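Local structure of xylulose kinase (Bifidobacterium adolescentis ATCC 15703, 3I8B) at residues K18-D23 with G27-F32; A35-G40 with S46-A51; A99-A104 with V147-E152; Y142-V147 with A218-A223. The protein probably catalyses the ATP-dependent phosphorylation of D-xylulose to D-xylulose 5-phosphate, as a member of the FGGY family of carbohydrate kinases. All blocks are in the same frame, centred on the assembly; numbering follows the deposited sequence.

The four contacts, all in the N-terminal FGGY family region, illustrate how chemistry follows place in a fold. Contacts 1 and 2 follow one another along strand 29-36: the first is a hairpin at the sheet margin, rich in backbone hydrogen bonds and tied by an arginine, the second a strand-to-helix junction built from rings, a proline and bridging waters. Contacts 3 and 4 have centres about 6 Å apart and share helix 143-153, which meets helix 99-110 through a glutamine in one and helix 214-225 through aliphatic groups in the other. Only contact 4 is buried throughout; the other three mix buried with exposed residues. Contacts 1 and 3 lie about 40 Å apart, centre to centre.

Contact 1: K18-D23 with G27-F32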
loop_
_atom_site.group_PDB
_atom_site.type_symbol
_atom_site.label_atom_id
_atom_site.label_comp_id
_atom_site.label_asym_id
_atom_site.label_seq_id
_atom_site.Cartn_x
_atom_site.Cartn_y
_atom_site.Cartn_z
ATOM N N LYS A 18 9.458 -8.415 10.637
ATOM C CA LYS A 18 10.816 -8.756 10.212
ATOM C C LYS A 18 11.757 -7.649 10.644
ATOM O O LYS A 18 11.381 -6.474 10.617
ATOM C CB LYS A 18 10.878 -8.940 8.701
ATOM C CG LYS A 18 10.134 -10.185 8.229
ATOM C CD LYS A 18 9.842 -10.113 6.756
ATOM C CE LYS A 18 9.173 -11.395 6.280
ATOM N NZ LYS A 18 8.613 -11.154 4.925
ATOM N N VAL A 19 12.968 -8.020 11.057
ATOM C CA VAL A 19 13.987 -7.035 11.426
ATOM C C VAL A 19 15.265 -7.288 10.633
ATOM O O VAL A 19 15.895 -8.338 10.766
ATOM C CB VAL A 19 14.313 -7.067 12.930
ATOM C CG1 VAL A 19 15.456 -6.109 13.237
ATOM C CG2 VAL A 19 13.082 -6.703 13.766
ATOM N N ARG A 20 15.639 -6.338 9.789
ATOM C CA ARG A 20 16.817 -6.504 8.961
ATOM C C ARG A 20 17.948 -5.550 9.364
ATOM O O ARG A 20 17.996 -4.386 8.951
ATOM C CB ARG A 20 16.460 -6.318 7.496
ATOM C CG ARG A 20 17.525 -6.811 6.521
ATOM C CD ARG A 20 17.136 -6.328 5.145
ATOM N NE ARG A 20 17.875 -6.907 4.029
ATOM C CZ ARG A 20 18.998 -6.405 3.525
ATOM N NH1 ARG A 20 19.562 -5.337 4.077
ATOM N NH2 ARG A 20 19.567 -6.984 2.475
ATOM N N VAL A 21 18.866 -6.047 10.178
ATOM C CA VAL A 21 20.036 -5.251 10.520
ATOM C C VAL A 21 20.914 -5.164 9.274
ATOM O O VAL A 21 21.293 -6.190 8.686
ATOM C CB VAL A 21 20.792 -5.851 11.707
ATOM C CG1 VAL A 21 22.008 -4.991 12.054
ATOM C CG2 VAL A 21 19.857 -6.001 12.910
ATOM N N THR A 22 21.226 -3.953 8.836
ATOM C CA THR A 22 21.895 -3.843 7.549
ATOM C C THR A 22 23.016 -2.814 7.516
ATOM O O THR A 22 23.020 -1.846 8.282
ATOM C CB THR A 22 20.875 -3.663 6.355
ATOM O OG1 THR A 22 21.066 -2.425 5.668
ATOM C CG2 THR A 22 19.467 -3.772 6.814
ATOM N N ASP A 23 23.968 -3.043 6.617
ATOM C CA ASP A 23 25.104 -2.144 6.438
ATOM C C ASP A 23 24.637 -0.822 5.837
ATOM O O ASP A 23 24.046 -0.797 4.757
ATOM C CB ASP A 23 26.132 -2.816 5.533
ATOM C CG ASP A 23 27.409 -2.019 5.408
ATOM O OD1 ASP A 23 27.390 -0.961 4.754
ATOM O OD2 ASP A 23 28.429 -2.459 5.964
ATOM N N GLY A 27 23.952 -1.573 2.075
ATOM C CA GLY A 27 22.653 -2.236 2.057
ATOM C C GLY A 27 22.740 -3.730 2.331
ATOM O O GLY A 27 21.721 -4.425 2.362
ATOM N N GLU A 28 23.960 -4.232 2.525
ATOM C CA GLU A 28 24.171 -5.659 2.784
ATOM C C GLU A 28 23.490 -6.120 4.064
ATOM O O GLU A 28 23.516 -5.423 5.082
ATOM C CB GLU A 28 25.667 -5.988 2.875
ATOM C CG GLU A 28 26.333 -6.179 1.535
ATOM C CD GLU A 28 27.783 -6.609 1.672
ATOM O OE1 GLU A 28 28.038 -7.612 2.384
ATOM O OE2 GLU A 28 28.661 -5.939 1.074
ATOM N N LEU A 29 22.889 -7.302 4.007
ATOM C CA LEU A 29 22.251 -7.895 5.175
ATOM C C LEU A 29 23.346 -8.334 6.133
ATOM O O LEU A 29 24.322 -8.956 5.718
ATOM C CB LEU A 29 21.373 -9.093 4.772
ATOM C CG LEU A 29 20.544 -9.746 5.883
ATOM C CD1 LEU A 29 19.235 -10.309 5.337
ATOM C CD2 LEU A 29 21.335 -10.831 6.589
ATOM N N VAL A 30 23.181 -7.993 7.406
ATOM C CA VAL A 30 24.158 -8.326 8.440
ATOM C C VAL A 30 23.519 -9.339 9.381
ATOM O O VAL A 30 24.066 -10.412 9.600
ATOM C CB VAL A 30 24.638 -7.058 9.182
ATOM C CG1 VAL A 30 25.588 -7.399 10.336
ATOM C CG2 VAL A 30 25.328 -6.120 8.200
ATOM N N ARG A 31 22.338 -9.020 9.904
ATOM C CA ARG A 31 21.560 -9.997 10.679
ATOM C C ARG A 31 20.082 -9.883 10.315
ATOM O O ARG A 31 19.648 -8.869 9.765
ATOM C CB ARG A 31 21.741 -9.788 12.181
ATOM C CG ARG A 31 23.194 -9.572 12.594
ATOM C CD ARG A 31 23.377 -9.578 14.110
ATOM N NE ARG A 31 22.808 -8.395 14.757
ATOM C CZ ARG A 31 23.470 -7.261 14.999
ATOM N NH1 ARG A 31 24.747 -7.114 14.637
ATOM N NH2 ARG A 31 22.844 -6.258 15.600
ATOM N N PHE A 32 19.311 -10.918 10.625
ATOM C CA PHE A 32 17.879 -10.940 10.294
ATOM C C PHE A 32 17.109 -11.718 11.345
ATOM O O PHE A 32 17.657 -12.625 11.983
ATOM C CB PHE A 32 17.670 -11.561 8.917
ATOM C CG PHE A 32 16.241 -11.496 8.417
ATOM C CD1 PHE A 32 15.388 -12.583 8.562
ATOM C CD2 PHE A 32 15.779 -10.375 7.753
ATOM C CE1 PHE A 32 14.081 -12.531 8.092
ATOM C CE2 PHE A 32 14.476 -10.313 7.274
ATOM C CZ PHE A 32 13.629 -11.395 7.443
#
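The guanidinium of Arg-20 has Leu-29 on one face, CB lying 3.6 Å from NH2, and the carbonyl of Gly-27 at its edge. NH1 gives Gly-27 O a bond of 2.9 Å nearly in the guanidinium plane, though it arrives above the carbonyl plane; NH2 adds a weak second one. CG of Arg-20 stands anti to the backbone N (chi1 -165°) and the chain runs extended to NE, which carries the group to the turn. Arg-20 CB meets the edge of the Phe-32 ring, whose CZ touches Lys-18 CG at 3.8 Å. On the other face of the sheet, Val-21 CG1 lies over one face of the Arg-31 guanidinium, which Asp-64 and Ala-59 hold from outside.

Strands 16-23 and 29-36 form an antiparallel beta hairpin with a beta bulge, where Val-21 O accepts from both Val-30 N (2.9 Å) and Arg-31 N (3.3 Å). Toward the turn, Asp-23 N donates to Glu-28 O (2.9 Å), and Gly-27 N donates back to Asp-23 O. A leucine in place of Arg-20 would probably leave Gly-27 O without its side-chain donors and the turn less firmly tied. Backbone bonds thus set the pairing, while a cationic side chain fastens the turn.

Contact 2: A35-G40 with S46-A51; sequences AKHPNG and SYWWSA
This is a strand-to-helix junction at the margin of the N-terminal domain's mixed sheet, in the actin-like ATPase fold of FGGY kinases: residues 35-40 leave strand 29-36 and lie against the first turns of helix 46-58. Rings and small apolar groups carry it. His-37 and Trp-48 make an edge-to-face pair, centroids 4.5 Å apart and planes at 51°, with Trp-48 CD1 above the centre of the imidazole. The His-37 side chain, CG anti to the carbonyl carbon (chi1 -68°), reaches the helix, where Ala-51 CB sits at the edge of its ring, 3.3 Å from CD2. Its ND1 is bonded to Thr-14 O, so the imidazole is held at both nitrogens: a water lying in the ring plane is 2.8 Å from NE2 and donates to Trp-48 O. A second lies 2.9 Å from Lys-36 O and at a long, weak reach of Tyr-47 O, but may not serve both at once.

Nearer the start of the helix, Pro-38 lies over a face of Tyr-47 in a CH-pi contact. Toward the sheet, Ala-35 CB packs on Ala-51, which touches Cys-17 of strand 16-23. Pro-38 CG stands 3.6 Å from the Tyr-47 ring centroid, 21° off its normal.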
loop_
_atom_site.group_PDB
_atom_site.type_symbol
_atom_site.label_atom_id
_atom_site.label_comp_id
_atom_site.label_asym_id
_atom_site.label_seq_id
_atom_site.Cartn_x
_atom_site.Cartn_y
_atom_site.Cartn_z
ATOM N N ALA A 35 9.164 -12.861 13.368
ATOM C CA ALA A 35 8.203 -13.482 14.273
ATOM C C ALA A 35 6.795 -13.294 13.731
ATOM O O ALA A 35 6.541 -12.346 12.992
ATOM C CB ALA A 35 8.317 -12.889 15.661
ATOM N N LYS A 36 5.888 -14.192 14.112
ATOM C CA LYS A 36 4.535 -14.231 13.559
ATOM C C LYS A 36 3.550 -13.350 14.303
ATOM O O LYS A 36 3.626 -13.214 15.521
ATOM C CB LYS A 36 3.988 -15.668 13.589
ATOM C CG LYS A 36 4.691 -16.637 12.672
ATOM C CD LYS A 36 4.190 -16.506 11.244
ATOM C CE LYS A 36 4.539 -17.748 10.432
ATOM N NZ LYS A 36 3.830 -17.756 9.124
ATOM N N HIS A 37 2.611 -12.777 13.556
ATOM C CA HIS A 37 1.426 -12.138 14.123
ATOM C C HIS A 37 0.265 -13.128 14.091
ATOM O O HIS A 37 0.234 -14.008 13.235
ATOM C CB HIS A 37 1.032 -10.897 13.308
ATOM C CG HIS A 37 2.002 -9.766 13.410
ATOM N ND1 HIS A 37 2.109 -8.783 12.448
ATOM C CD2 HIS A 37 2.925 -9.460 14.360
ATOM C CE1 HIS A 37 3.046 -7.922 12.802
ATOM N NE2 HIS A 37 3.550 -8.310 13.965
ATOM N N PRO A 38 -0.701 -12.978 15.013
ATOM C CA PRO A 38 -1.936 -13.775 14.945
ATOM C C PRO A 38 -2.681 -13.519 13.634
ATOM O O PRO A 38 -2.543 -12.452 13.040
ATOM C CB PRO A 38 -2.773 -13.242 16.119
ATOM C CG PRO A 38 -1.787 -12.503 17.011
ATOM C CD PRO A 38 -0.724 -11.987 16.106
ATOM N N ASN A 39 -3.450 -14.497 13.167
ATOM C CA ASN A 39 -4.297 -14.279 12.003
ATOM C C ASN A 39 -5.477 -13.381 12.372
ATOM O O ASN A 39 -5.810 -13.223 13.554
ATOM C CB ASN A 39 -4.806 -15.613 11.453
ATOM C CG ASN A 39 -3.687 -16.606 11.214
ATOM O OD1 ASN A 39 -3.729 -17.735 11.710
ATOM N ND2 ASN A 39 -2.670 -16.187 10.460
ATOM N N GLY A 40 -6.122 -12.803 11.368
ATOM C CA GLY A 40 -7.248 -11.928 11.630
ATOM C C GLY A 40 -7.131 -10.591 10.930
ATOM O O GLY A 40 -6.024 -10.099 10.655
ATOM N N SER A 46 -0.682 -5.234 20.949
ATOM C CA SER A 46 0.212 -5.949 21.870
ATOM C C SER A 46 0.958 -7.074 21.154
ATOM O O SER A 46 2.108 -7.340 21.455
ATOM C CB SER A 46 -0.553 -6.550 23.056
ATOM O OG SER A 46 -0.890 -5.549 23.998
ATOM N N TYR A 47 0.289 -7.755 20.233
ATOM C CA TYR A 47 0.962 -8.801 19.465
ATOM C C TYR A 47 2.023 -8.263 18.512
ATOM O O TYR A 47 2.986 -8.962 18.227
ATOM C CB TYR A 47 -0.039 -9.648 18.688
ATOM C CG TYR A 47 -0.881 -10.514 19.580
ATOM C CD1 TYR A 47 -0.351 -11.663 20.163
ATOM C CD2 TYR A 47 -2.203 -10.188 19.847
ATOM C CE1 TYR A 47 -1.121 -12.470 20.986
ATOM C CE2 TYR A 47 -2.984 -10.991 20.676
ATOM C CZ TYR A 47 -2.435 -12.129 21.236
ATOM O OH TYR A 47 -3.199 -12.926 22.056
ATOM N N TRP A 48 1.842 -7.039 18.012
ATOM C CA TRP A 48 2.849 -6.437 17.143
ATOM C C TRP A 48 4.080 -6.058 17.948
ATOM O O TRP A 48 5.208 -6.167 17.456
ATOM C CB TRP A 48 2.341 -5.176 16.444
ATOM C CG TRP A 48 1.144 -5.350 15.591
ATOM C CD1 TRP A 48 0.735 -6.488 14.944
ATOM C CD2 TRP A 48 0.214 -4.329 15.241
ATOM N NE1 TRP A 48 -0.414 -6.232 14.227
ATOM C CE2 TRP A 48 -0.758 -4.913 14.399
ATOM C CE3 TRP A 48 0.099 -2.972 15.571
ATOM C CZ2 TRP A 48 -1.828 -4.189 13.877
ATOM C CZ3 TRP A 48 -0.971 -2.253 15.052
ATOM C CH2 TRP A 48 -1.921 -2.863 14.218
ATOM N N TRP A 49 3.873 -5.585 19.172
ATOM C CA TRP A 49 5.015 -5.273 20.012
ATOM C C TRP A 49 5.800 -6.550 20.351
ATOM O O TRP A 49 7.031 -6.579 20.263
ATOM C CB TRP A 49 4.614 -4.562 21.296
ATOM C CG TRP A 49 5.810 -4.349 22.154
ATOM C CD1 TRP A 49 6.092 -4.953 23.351
ATOM C CD2 TRP A 49 6.950 -3.532 21.839
ATOM N NE1 TRP A 49 7.317 -4.532 23.813
ATOM C CE2 TRP A 49 7.863 -3.661 22.906
ATOM C CE3 TRP A 49 7.274 -2.691 20.767
ATOM C CZ2 TRP A 49 9.077 -2.972 22.933
ATOM C CZ3 TRP A 49 8.488 -2.003 20.797
ATOM C CH2 TRP A 49 9.367 -2.149 21.870
ATOM N N SER A 50 5.080 -7.598 20.741
ATOM C CA SER A 50 5.721 -8.864 21.107
ATOM C C SER A 50 6.474 -9.482 19.929
ATOM O O SER A 50 7.587 -9.989 20.093
ATOM C CB SER A 50 4.699 -9.854 21.664
ATOM O OG SER A 50 4.221 -9.436 22.931
ATOM N N ALA A 51 5.859 -9.447 18.751
ATOM C CA ALA A 51 6.506 -9.937 17.544
ATOM C C ALA A 51 7.766 -9.131 17.225
ATOM O O ALA A 51 8.796 -9.709 16.866
ATOM C CB ALA A 51 5.544 -9.933 16.362
HETATM O O HOH W 1 2.322 -12.358 17.916
HETATM O O HOH W 2 5.334 -6.182 14.508
#

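Contact 3: A99-A104 with V147-E152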
loop_
_atom_site.group_PDB
_atom_site.type_symbol
_atom_site.label_atom_id
_atom_site.label_comp_id
_atom_site.label_asym_id
_atom_site.label_seq_id
_atom_site.Cartn_x
_atom_site.Cartn_y
_atom_site.Cartn_z
ATOM N N ALA A 99 -17.074 -1.291 5.475
ATOM C CA ALA A 99 -17.614 -1.092 4.134
ATOM C C ALA A 99 -18.836 -0.148 4.065
ATOM O O ALA A 99 -18.905 0.707 3.179
ATOM C CB ALA A 99 -17.935 -2.444 3.482
ATOM N N PRO A 100 -19.803 -0.300 4.987
ATOM C CA PRO A 100 -20.949 0.620 4.969
ATOM C C PRO A 100 -20.509 2.054 5.191
ATOM O O PRO A 100 -21.022 2.963 4.535
ATOM C CB PRO A 100 -21.807 0.145 6.146
ATOM C CG PRO A 100 -21.445 -1.297 6.316
ATOM C CD PRO A 100 -19.976 -1.368 5.987
ATOM N N GLN A 101 -19.548 2.249 6.090
ATOM C CA GLN A 101 -19.054 3.577 6.381
ATOM C C GLN A 101 -18.335 4.192 5.168
ATOM O O GLN A 101 -18.464 5.381 4.909
ATOM C CB GLN A 101 -18.163 3.558 7.619
ATOM C CG GLN A 101 -18.955 3.408 8.923
ATOM C CD GLN A 101 -19.446 1.990 9.162
ATOM O OE1 GLN A 101 -20.429 1.776 9.873
ATOM N NE2 GLN A 101 -18.757 1.016 8.581
ATOM N N ALA A 102 -17.601 3.380 4.415
ATOM C CA ALA A 102 -16.952 3.870 3.208
ATOM C C ALA A 102 -18.009 4.361 2.212
ATOM O O ALA A 102 -17.888 5.451 1.641
ATOM C CB ALA A 102 -16.076 2.782 2.584
ATOM N N ALA A 103 -19.059 3.561 2.037
ATOM C CA ALA A 103 -20.179 3.931 1.169
ATOM C C ALA A 103 -20.838 5.230 1.629
ATOM O O ALA A 103 -21.090 6.132 0.827
ATOM C CB ALA A 103 -21.207 2.809 1.115
ATOM N N ALA A 104 -21.113 5.311 2.927
ATOM C CA ALA A 104 -21.760 6.480 3.506
ATOM C C ALA A 104 -20.923 7.764 3.361
ATOM O O ALA A 104 -21.463 8.843 3.092
ATOM C CB ALA A 104 -22.100 6.214 4.973
ATOM N N VAL A 147 -12.599 4.558 11.878
ATOM C CA VAL A 147 -12.994 5.481 12.932
ATOM C C VAL A 147 -14.496 5.713 12.864
ATOM O O VAL A 147 -15.171 5.690 13.881
ATOM C CB VAL A 147 -12.252 6.821 12.835
ATOM C CG1 VAL A 147 -12.739 7.784 13.938
ATOM C CG2 VAL A 147 -10.734 6.593 12.921
ATOM N N ALA A 148 -15.002 5.923 11.653
ATOM C CA ALA A 148 -16.444 5.988 11.403
ATOM C C ALA A 148 -17.199 4.786 11.968
ATOM O O ALA A 148 -18.237 4.937 12.612
ATOM C CB ALA A 148 -16.709 6.104 9.919
ATOM N N TRP A 149 -16.677 3.594 11.717
ATOM C CA TRP A 149 -17.324 2.374 12.152
ATOM C C TRP A 149 -17.388 2.330 13.676
ATOM O O TRP A 149 -18.398 1.921 14.265
ATOM C CB TRP A 149 -16.582 1.146 11.607
ATOM C CG TRP A 149 -17.202 -0.141 12.066
ATOM C CD1 TRP A 149 -18.091 -0.915 11.376
ATOM C CD2 TRP A 149 -17.003 -0.786 13.331
ATOM N NE1 TRP A 149 -18.450 -2.006 12.127
ATOM C CE2 TRP A 149 -17.791 -1.955 13.329
ATOM C CE3 TRP A 149 -16.212 -0.501 14.455
ATOM C CZ2 TRP A 149 -17.826 -2.832 14.414
ATOM C CZ3 TRP A 149 -16.251 -1.363 15.532
ATOM C CH2 TRP A 149 -17.053 -2.519 15.504
ATOM N N VAL A 150 -16.300 2.749 14.313
ATOM C CA VAL A 150 -16.232 2.759 15.766
ATOM C C VAL A 150 -17.228 3.766 16.339
ATOM O O VAL A 150 -17.851 3.512 17.373
ATOM C CB VAL A 150 -14.806 3.080 16.279
ATOM C CG1 VAL A 150 -14.812 3.194 17.797
ATOM C CG2 VAL A 150 -13.823 2.002 15.824
ATOM N N ALA A 151 -17.377 4.911 15.676
ATOM C CA ALA A 151 -18.349 5.902 16.145
ATOM C C ALA A 151 -19.758 5.334 16.039
ATOM O O ALA A 151 -20.604 5.570 16.901
ATOM C CB ALA A 151 -18.240 7.197 15.358
ATOM N N GLU A 152 -20.007 4.578 14.985
ATOM C CA GLU A 152 -21.349 4.045 14.755
ATOM C C GLU A 152 -21.661 2.856 15.667
ATOM O O GLU A 152 -22.771 2.736 16.185
ATOM C CB GLU A 152 -21.537 3.673 13.280
ATOM C CG GLU A 152 -22.899 3.072 12.936
ATOM C CD GLU A 152 -24.065 4.024 13.182
ATOM O OE1 GLU A 152 -25.212 3.535 13.341
ATOM O OE2 GLU A 152 -23.838 5.253 13.228
#
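Gln-101 meets Ala-148 and Trp-149 where helix 99-110 crosses helix 143-153, and this one side chain carries the whole contact. Both helices belong to the N-terminal FGGY region, and the crossing lies away from the predicted catalytic and substrate-binding residues. The short segments approach to 8.9 Å between axes at 107°, so they share a patch rather than a long seam.

The tight part lies on the aliphatic stem. Gln-101 CG is 3.6 Å from Ala-148 CB and equally near Trp-149 N, while Gln-101 CB lies 3.7 Å from the same methyl group. Ala-148 is buried; its small side chain lets the stem of the glutamine come right up to the helix backbone. The bend at chi2 (76°) then turns the amide back toward the start of its own helix, across Trp-149. There NE2 sits at the indole edge, near its plane, 3.5 Å from CD1, and the amide and ring planes stand 80° apart. NE2 also makes a weak hydrogen bond to Ser-98 O, just before its own helix.

The looser side is toward Glu-152, an exposed residue: Gln-101 OE1 comes no nearer than 4.1 Å to its CB, and the glutamate chain, bent at chi2, leads its carboxylate away. With an alanine in place of Gln-101 only the CB touch on Ala-148 would remain, which would probably open a gap where CG and the amide lay against Trp-149. The chemistry implied is that of a polar residue used mainly for its carbons: van der Waals contact joins the helices, and the amide finds its weak polar partner beside its own helix.

Contact 4: Y142-V147 with A218-A223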
loop_
_atom_site.group_PDB
_atom_site.type_symbol
_atom_site.label_atom_id
_atom_site.label_comp_id
_atom_site.label_asym_id
_atom_site.label_seq_id
_atom_site.Cartn_x
_atom_site.Cartn_y
_atom_site.Cartn_z
ATOM N N TYR A 142 -9.501 2.119 4.309
ATOM C CA TYR A 142 -8.985 3.381 4.814
ATOM C C TYR A 142 -9.328 3.723 6.262
ATOM O O TYR A 142 -10.413 3.417 6.758
ATOM C CB TYR A 142 -9.358 4.527 3.876
ATOM C CG TYR A 142 -8.905 4.305 2.454
ATOM C CD1 TYR A 142 -7.882 3.401 2.160
ATOM C CD2 TYR A 142 -9.485 5.004 1.402
ATOM C CE1 TYR A 142 -7.464 3.194 0.853
ATOM C CE2 TYR A 142 -9.072 4.813 0.106
ATOM C CZ TYR A 142 -8.060 3.911 -0.167
ATOM O OH TYR A 142 -7.655 3.730 -1.473
ATOM N N THR A 143 -8.361 4.358 6.931
ATOM C CA THR A 143 -8.412 4.595 8.361
ATOM C C THR A 143 -9.682 5.336 8.790
ATOM O O THR A 143 -10.318 4.962 9.770
ATOM C CB THR A 143 -7.173 5.407 8.842
ATOM O OG1 THR A 143 -5.992 4.927 8.178
ATOM C CG2 THR A 143 -7.008 5.282 10.359
ATOM N N LEU A 144 -10.020 6.405 8.080
ATOM C CA LEU A 144 -11.210 7.183 8.428
ATOM C C LEU A 144 -12.453 6.293 8.505
ATOM O O LEU A 144 -13.318 6.507 9.350
ATOM C CB LEU A 144 -11.450 8.314 7.424
ATOM C CG LEU A 144 -12.594 9.274 7.776
ATOM C CD1 LEU A 144 -12.333 9.973 9.122
ATOM C CD2 LEU A 144 -12.782 10.309 6.671
ATOM N N THR A 145 -12.542 5.294 7.631
ATOM C CA THR A 145 -13.733 4.437 7.615
ATOM C C THR A 145 -13.814 3.603 8.888
ATOM O O THR A 145 -14.908 3.339 9.387
ATOM C CB THR A 145 -13.820 3.538 6.367
ATOM O OG1 THR A 145 -12.954 2.405 6.520
ATOM C CG2 THR A 145 -13.430 4.329 5.118
ATOM N N LYS A 146 -12.651 3.229 9.425
ATOM C CA LYS A 146 -12.582 2.464 10.670
ATOM C C LYS A 146 -13.060 3.313 11.845
ATOM O O LYS A 146 -13.830 2.849 12.699
ATOM C CB LYS A 146 -11.150 1.988 10.950
ATOM C CG LYS A 146 -10.474 1.240 9.813
ATOM C CD LYS A 146 -11.346 0.092 9.268
ATOM C CE LYS A 146 -10.499 -0.830 8.394
ATOM N NZ LYS A 146 -11.334 -1.846 7.695
ATOM N N VAL A 147 -12.599 4.558 11.878
ATOM C CA VAL A 147 -12.994 5.481 12.932
ATOM C C VAL A 147 -14.496 5.713 12.864
ATOM O O VAL A 147 -15.171 5.690 13.881
ATOM C CB VAL A 147 -12.252 6.821 12.835
ATOM C CG1 VAL A 147 -12.739 7.784 13.938
ATOM C CG2 VAL A 147 -10.734 6.593 12.921
ATOM N N ALA A 218 -14.267 14.982 12.274
ATOM C CA ALA A 218 -15.500 15.450 12.910
ATOM C C ALA A 218 -16.713 14.856 12.206
ATOM O O ALA A 218 -17.698 14.478 12.837
ATOM C CB ALA A 218 -15.579 16.993 12.890
HETATM N N MSE A 219 -16.635 14.780 10.885
HETATM C CA MSE A 219 -17.767 14.322 10.087
HETATM C C MSE A 219 -18.227 12.935 10.511
HETATM O O MSE A 219 -19.429 12.650 10.519
HETATM C CB MSE A 219 -17.412 14.344 8.602
HETATM C CG MSE A 219 -18.302 13.482 7.720
HETATM SE SE MSE A 219 -17.715 13.575 5.839
HETATM C CE MSE A 219 -18.000 15.484 5.494
ATOM N N VAL A 220 -17.277 12.067 10.864
ATOM C CA VAL A 220 -17.639 10.703 11.271
ATOM C C VAL A 220 -17.915 10.559 12.767
ATOM O O VAL A 220 -18.587 9.616 13.184
ATOM C CB VAL A 220 -16.603 9.648 10.799
ATOM C CG1 VAL A 220 -16.292 9.853 9.320
ATOM C CG2 VAL A 220 -15.320 9.703 11.650
ATOM N N LEU A 221 -17.396 11.490 13.568
ATOM C CA LEU A 221 -17.637 11.499 15.011
ATOM C C LEU A 221 -19.045 12.003 15.347
ATOM O O LEU A 221 -19.574 11.746 16.431
ATOM C CB LEU A 221 -16.603 12.376 15.726
ATOM C CG LEU A 221 -15.163 11.847 15.722
ATOM C CD1 LEU A 221 -14.197 12.795 16.436
ATOM C CD2 LEU A 221 -15.080 10.419 16.316
ATOM N N GLU A 222 -19.631 12.736 14.410
ATOM C CA GLU A 222 -20.931 13.369 14.622
ATOM C C GLU A 222 -21.989 12.366 15.053
ATOM O O GLU A 222 -22.829 12.676 15.902
ATOM C CB GLU A 222 -21.367 14.088 13.339
ATOM C CG GLU A 222 -22.624 14.937 13.430
ATOM C CD GLU A 222 -22.628 16.023 12.362
ATOM O OE1 GLU A 222 -21.777 16.944 12.427
ATOM O OE2 GLU A 222 -23.455 15.942 11.444
ATOM N N ALA A 223 -21.928 11.164 14.477
ATOM C CA ALA A 223 -22.888 10.108 14.772
ATOM C C ALA A 223 -22.944 9.774 16.252
ATOM O O ALA A 223 -24.012 9.465 16.781
ATOM C CB ALA A 223 -22.571 8.849 13.972
#
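Val-220 packs against Leu-144 and Val-147 where two helices of the N-terminal FGGY domain, 143-153 and 214-225, run side by side in nearly the same direction. Their short segments lie 9.7 Å apart between axes and at 19°.

The bridging interactions are all apolar. Val-220 points at helix 143-153 and offers both methyls: CG2 reaches Leu-144 CD1 and Val-147 CG1, each at 3.9 Å, while CG1 lies beside Leu-144 CG. CG anti to the backbone N (chi1 -174°) swings the end of Leu-144 toward its partner. Leu-221 adds a longer touch, its CD2 being 4.3 Å from Val-147 CG1, and packs also on helix 227-236. Val-220 also meets Leu-105 of helix 99-110, so three helices, its own among them, meet at this valine.

Polar interactions stay within the first turn of helix 143-153 or lead elsewhere. Thr-143 OG1 bonds to His-75 O, and Tyr-142 meets the His-75 ring; this histidine is a predicted substrate-binding residue, so the helix start lies beside the probable sugar site. Tyr-142 is the N-cap residue, and its carbonyl O accepts twice from Thr-145: from the backbone N at 3.0 Å and, in the carbonyl plane, from OG1 at 2.7 Å.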